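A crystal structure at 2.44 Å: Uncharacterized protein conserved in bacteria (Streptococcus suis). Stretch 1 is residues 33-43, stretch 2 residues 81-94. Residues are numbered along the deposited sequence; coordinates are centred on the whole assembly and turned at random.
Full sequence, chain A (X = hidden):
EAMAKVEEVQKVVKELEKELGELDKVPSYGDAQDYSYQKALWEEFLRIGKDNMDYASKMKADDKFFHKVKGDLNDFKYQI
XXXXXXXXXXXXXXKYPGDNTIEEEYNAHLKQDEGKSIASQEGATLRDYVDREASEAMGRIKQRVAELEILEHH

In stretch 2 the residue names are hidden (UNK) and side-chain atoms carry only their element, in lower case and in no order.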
# COMPACT_ATOMS: atom_id res chain seq x y z
N GLN A 33 -5.53 -4.43 -17.86
CA GLN A 33 -6.73 -3.66 -17.54
C GLN A 33 -7.20 -3.92 -16.11
O GLN A 33 -7.83 -3.06 -15.50
CB GLN A 33 -7.84 -3.99 -18.54
CG GLN A 33 -9.14 -3.21 -18.34
CD GLN A 33 -10.15 -3.94 -17.48
OE1 GLN A 33 -11.11 -3.35 -16.98
NE2 GLN A 33 -9.95 -5.25 -17.31
N ASP A 34 -6.89 -5.10 -15.58
CA ASP A 34 -7.31 -5.46 -14.23
C ASP A 34 -6.73 -4.54 -13.15
O ASP A 34 -7.33 -4.37 -12.09
CB ASP A 34 -6.89 -6.90 -13.92
CG ASP A 34 -7.41 -7.90 -14.93
OD1 ASP A 34 -7.29 -9.11 -14.69
OD2 ASP A 34 -7.93 -7.46 -15.98
N TYR A 35 -5.58 -3.94 -13.43
CA TYR A 35 -4.90 -3.08 -12.48
C TYR A 35 -4.78 -1.62 -12.92
O TYR A 35 -4.13 -0.82 -12.25
CB TYR A 35 -3.50 -3.64 -12.23
CG TYR A 35 -3.51 -5.14 -12.08
CD1 TYR A 35 -4.18 -5.75 -11.03
CD2 TYR A 35 -2.85 -5.96 -13.00
CE1 TYR A 35 -4.21 -7.13 -10.88
CE2 TYR A 35 -2.88 -7.36 -12.87
CZ TYR A 35 -3.56 -7.93 -11.80
OH TYR A 35 -3.60 -9.29 -11.64
N SER A 36 -5.42 -1.30 -14.04
CA SER A 36 -5.38 0.05 -14.59
C SER A 36 -5.81 1.09 -13.57
O SER A 36 -5.25 2.19 -13.53
CB SER A 36 -6.28 0.12 -15.82
OG SER A 36 -7.57 -0.41 -15.54
N TYR A 37 -6.81 0.76 -12.75
CA TYR A 37 -7.28 1.70 -11.75
C TYR A 37 -6.27 1.87 -10.60
O TYR A 37 -5.94 2.99 -10.21
CB TYR A 37 -8.64 1.25 -11.21
CG TYR A 37 -9.22 2.22 -10.21
CD1 TYR A 37 -8.88 2.15 -8.86
CD2 TYR A 37 -10.10 3.21 -10.61
CE1 TYR A 37 -9.39 3.05 -7.94
CE2 TYR A 37 -10.62 4.13 -9.69
CZ TYR A 37 -10.26 4.03 -8.36
OH TYR A 37 -10.80 4.89 -7.44
N GLN A 38 -5.78 0.76 -10.05
CA GLN A 38 -4.79 0.82 -8.97
C GLN A 38 -3.52 1.50 -9.46
O GLN A 38 -2.89 2.26 -8.73
CB GLN A 38 -4.45 -0.60 -8.47
CG GLN A 38 -3.20 -0.67 -7.58
CD GLN A 38 -3.36 0.06 -6.25
OE1 GLN A 38 -2.39 0.23 -5.50
NE2 GLN A 38 -4.57 0.51 -5.96
N LYS A 39 -3.14 1.22 -10.70
CA LYS A 39 -1.94 1.81 -11.30
C LYS A 39 -1.99 3.33 -11.25
O LYS A 39 -1.07 3.97 -10.72
CB LYS A 39 -1.81 1.34 -12.75
CG LYS A 39 -0.58 1.86 -13.47
CD LYS A 39 -0.59 1.47 -14.93
CE LYS A 39 0.58 2.11 -15.67
NZ LYS A 39 0.57 3.60 -15.53
N ALA A 40 -3.06 3.92 -11.78
CA ALA A 40 -3.21 5.37 -11.79
C ALA A 40 -3.43 5.89 -10.39
O ALA A 40 -3.05 7.02 -10.06
CB ALA A 40 -4.37 5.78 -12.69
N LEU A 41 -4.06 5.08 -9.54
CA LEU A 41 -4.32 5.50 -8.17
C LEU A 41 -2.98 5.57 -7.43
O LEU A 41 -2.66 6.58 -6.80
CB LEU A 41 -5.25 4.50 -7.48
CG LEU A 41 -5.88 4.99 -6.18
CD1 LEU A 41 -6.62 6.29 -6.45
CD2 LEU A 41 -6.82 3.92 -5.62
N TRP A 42 -2.20 4.50 -7.53
CA TRP A 42 -0.89 4.48 -6.89
C TRP A 42 -0.02 5.63 -7.40
O TRP A 42 0.69 6.27 -6.63
CB TRP A 42 -0.19 3.14 -7.16
CG TRP A 42 1.24 3.15 -6.74
CD1 TRP A 42 2.33 2.90 -7.52
CD2 TRP A 42 1.75 3.50 -5.44
NE1 TRP A 42 3.48 3.07 -6.80
CE2 TRP A 42 3.16 3.44 -5.52
CE3 TRP A 42 1.15 3.85 -4.23
CZ2 TRP A 42 3.98 3.72 -4.43
CZ3 TRP A 42 1.97 4.13 -3.14
CH2 TRP A 42 3.37 4.07 -3.24
N GLU A 43 -0.08 5.87 -8.70
CA GLU A 43 0.69 6.94 -9.34
C GLU A 43 0.44 8.26 -8.63
O GLU A 43 1.36 9.05 -8.43
CB GLU A 43 0.28 7.08 -10.81
CG GLU A 43 1.42 7.11 -11.79
CD GLU A 43 1.56 5.81 -12.55
OE1 GLU A 43 1.87 4.79 -11.92
OE2 GLU A 43 1.33 5.82 -13.78
N UNK A 81 1.40 -0.10 1.33
CA UNK A 81 1.07 -1.49 1.60
C UNK A 81 0.13 -2.05 0.54
O UNK A 81 0.34 -3.15 0.01
c UNK A 81 1.38 -2.20 4.03
c UNK A 81 3.01 -4.09 4.49
c UNK A 81 0.44 -1.64 2.98
n UNK A 81 3.64 -5.32 3.92
c UNK A 81 1.94 -3.54 3.55
N UNK A 82 -0.92 -1.29 0.22
CA UNK A 82 -1.88 -1.73 -0.77
C UNK A 82 -1.21 -1.99 -2.12
O UNK A 82 -1.41 -3.05 -2.72
c UNK A 82 -3.84 -0.65 0.38
c UNK A 82 -3.96 -1.06 -2.07
c UNK A 82 -3.04 -0.69 -0.92
N UNK A 83 -0.42 -1.03 -2.60
CA UNK A 83 0.29 -1.19 -3.86
C UNK A 83 1.14 -2.45 -3.77
O UNK A 83 1.29 -3.20 -4.74
o UNK A 83 0.42 -0.41 -6.71
c UNK A 83 2.23 -0.15 -5.17
o UNK A 83 2.46 -0.37 -7.53
c UNK A 83 1.18 0.03 -4.10
c UNK A 83 1.66 -0.32 -6.57
N UNK A 84 1.69 -2.70 -2.59
CA UNK A 84 2.54 -3.85 -2.35
C UNK A 84 1.72 -5.15 -2.43
O UNK A 84 2.06 -6.07 -3.16
c UNK A 84 3.20 -3.72 -0.97
c UNK A 84 4.34 -4.70 -0.78
n UNK A 84 5.43 -4.22 -0.19
o UNK A 84 4.24 -5.86 -1.14
N UNK A 85 0.64 -5.22 -1.64
CA UNK A 85 -0.24 -6.38 -1.67
C UNK A 85 -0.69 -6.69 -3.09
O UNK A 85 -0.64 -7.84 -3.53
c UNK A 85 -0.02 -6.55 1.19
c UNK A 85 -1.23 -6.09 0.66
c UNK A 85 -2.22 -5.65 1.55
o UNK A 85 -0.58 -6.26 4.78
c UNK A 85 -2.00 -5.68 2.93
c UNK A 85 -0.79 -6.16 3.42
c UNK A 85 -1.49 -6.13 -0.82
c UNK A 85 0.20 -6.59 2.55
N UNK A 86 -1.13 -5.66 -3.81
CA UNK A 86 -1.60 -5.89 -5.17
C UNK A 86 -0.49 -6.36 -6.12
O UNK A 86 -0.73 -7.23 -6.96
c UNK A 86 -2.76 -4.87 -7.18
c UNK A 86 -3.58 -4.38 -4.88
c UNK A 86 -2.32 -4.64 -5.72
c UNK A 86 -4.37 -3.16 -5.31
N UNK A 87 0.72 -5.82 -5.98
CA UNK A 87 1.81 -6.27 -6.82
C UNK A 87 2.06 -7.74 -6.56
O UNK A 87 2.37 -8.49 -7.49
c UNK A 87 3.10 -5.49 -6.54
c UNK A 87 4.57 -3.53 -7.15
c UNK A 87 5.52 -1.26 -7.34
n UNK A 87 5.33 0.05 -7.47
c UNK A 87 3.19 -4.16 -7.28
n UNK A 87 6.75 -1.73 -7.20
n UNK A 87 4.48 -2.08 -7.32
N UNK A 88 1.91 -8.17 -5.31
CA UNK A 88 2.13 -9.58 -4.95
C UNK A 88 1.07 -10.51 -5.55
O UNK A 88 1.40 -11.53 -6.12
c UNK A 88 3.44 -9.17 -2.76
c UNK A 88 3.37 -9.28 -1.24
o UNK A 88 3.30 -10.38 -0.68
n UNK A 88 3.37 -8.14 -0.56
c UNK A 88 2.17 -9.75 -3.43
N UNK A 89 -0.20 -10.14 -5.41
CA UNK A 89 -1.28 -10.95 -5.95
C UNK A 89 -1.17 -11.03 -7.48
O UNK A 89 -1.36 -12.09 -8.06
c UNK A 89 -2.65 -10.37 -5.59
c UNK A 89 -2.76 -10.26 -4.08
c UNK A 89 -3.75 -11.24 -6.16
N UNK A 90 -0.86 -9.91 -8.12
CA UNK A 90 -0.71 -9.91 -9.57
C UNK A 90 0.27 -11.00 -9.94
O UNK A 90 0.01 -11.81 -10.83
c UNK A 90 -0.18 -8.57 -10.04
N UNK A 91 1.40 -11.03 -9.24
CA UNK A 91 2.44 -12.02 -9.49
C UNK A 91 1.93 -13.43 -9.20
O UNK A 91 2.14 -14.35 -10.00
o UNK A 91 4.56 -11.01 -11.20
c UNK A 91 4.96 -12.28 -9.21
c UNK A 91 5.42 -11.51 -10.44
c UNK A 91 3.67 -11.74 -8.62
o UNK A 91 6.64 -11.39 -10.65
N UNK A 92 1.24 -13.59 -8.08
CA UNK A 92 0.69 -14.90 -7.71
C UNK A 92 -0.35 -15.38 -8.71
O UNK A 92 -0.35 -16.55 -9.10
c UNK A 92 1.13 -14.68 -5.21
c UNK A 92 2.02 -15.93 -5.16
c UNK A 92 0.43 -14.47 -3.88
c UNK A 92 0.08 -14.83 -6.31
N UNK A 93 -1.22 -14.47 -9.15
CA UNK A 93 -2.26 -14.86 -10.10
C UNK A 93 -1.66 -15.37 -11.41
O UNK A 93 -2.24 -16.25 -12.04
n UNK A 93 -6.39 -10.33 -11.14
n UNK A 93 -6.03 -12.48 -10.41
c UNK A 93 -4.92 -12.11 -9.52
c UNK A 93 -3.20 -13.68 -10.38
c UNK A 93 -6.70 -11.62 -11.16
n UNK A 93 -7.71 -12.03 -11.92
c UNK A 93 -4.03 -13.29 -9.19
N UNK A 94 -0.51 -14.84 -11.81
CA UNK A 94 0.14 -15.28 -13.04
C UNK A 94 0.81 -16.64 -12.85
O UNK A 94 0.90 -17.43 -13.78
n UNK A 94 2.16 -9.44 -13.75
c UNK A 94 1.15 -10.48 -14.11
c UNK A 94 0.63 -12.92 -13.85
c UNK A 94 1.19 -14.27 -13.49
c UNK A 94 1.73 -11.89 -14.07

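Position 81 carries four carbons in a row ending in a nitrogen, and its CA-to-CB bond points away from stretch 1: Lys 81. At position 82 one carbon carries two more; its CA-to-CB bond runs sideways, and one of its methyls lies near the side chain of Gln 38. This is Val 82.

Position 83 has three carbons, the third bearing two oxygens; its CA-to-CB bond points toward stretch 1, and its chain lies over one face of the Trp 42 ring. This is Glu 83. Its CG lies 3.6 Å from the centroid of the Trp 42 five-membered ring, almost on the ring normal, a CH-pi contact made by the aliphatic part of an acid.

Position 84, two carbons with an oxygen and a nitrogen on the second, is Asn 84, without contact. Position 85, one carbon and a six-carbon ring bearing an oxygen, is Tyr 85, out of reach.

Position 86 shows four carbons forked at the first, one arm two carbons long, touching Tyr 35 and Gln 38: Ile 86. Its CG2 is 4.2 Å from Tyr 35 CD1 and its CD1 3.5 Å from Gln 38 CD.

Position 87 has three carbons, a nitrogen, then a carbon with two more nitrogens. Its CA-to-CB bond points away, yet its end returns to Trp 42: Arg 87. NH2 lies 3.6 Å from Trp 42 NE1, and a salt bridge from Arg 87 NE to Glu 83 OE2 (2.7 Å) ties it to the acid against the indole.

Position 88, three carbons ending in an oxygen and a nitrogen, is Gln 88; position 89, one carbon carrying two, is Val 89; neither makes contact. Position 90 has a single carbon, 3.9 Å from Tyr 35 CZ: Ala 90, against whose short side chain the phenol packs.

Position 91, three carbons and two oxygens, is Glu 91; position 92, four carbons forked at the second, is Leu 92; both stay clear. Position 93 has three carbons, a nitrogen, then a carbon with two more nitrogens, near Tyr 35 and Asp 34: Arg 93. Its NH1 lies 3.0 Å from Tyr 35 OH and forms a long salt bridge with Asp 34 OD1 (3.9 Å). Position 94, four carbons ending in nitrogen, is Lys 94, whose end comes nearer but makes no contact.

The helices run nearly antiparallel, at 149°. Positions 83, 86, 90 and 93 point toward stretch 1, a three-four-three spacing that keeps one helical face in play. Tyr 35 meets Ile 86, Ala 90 and Arg 93; Trp 42 meets the Glu 83 and Arg 87 pair.

Stretch 2 81-94: KVENYIRQVAELRK
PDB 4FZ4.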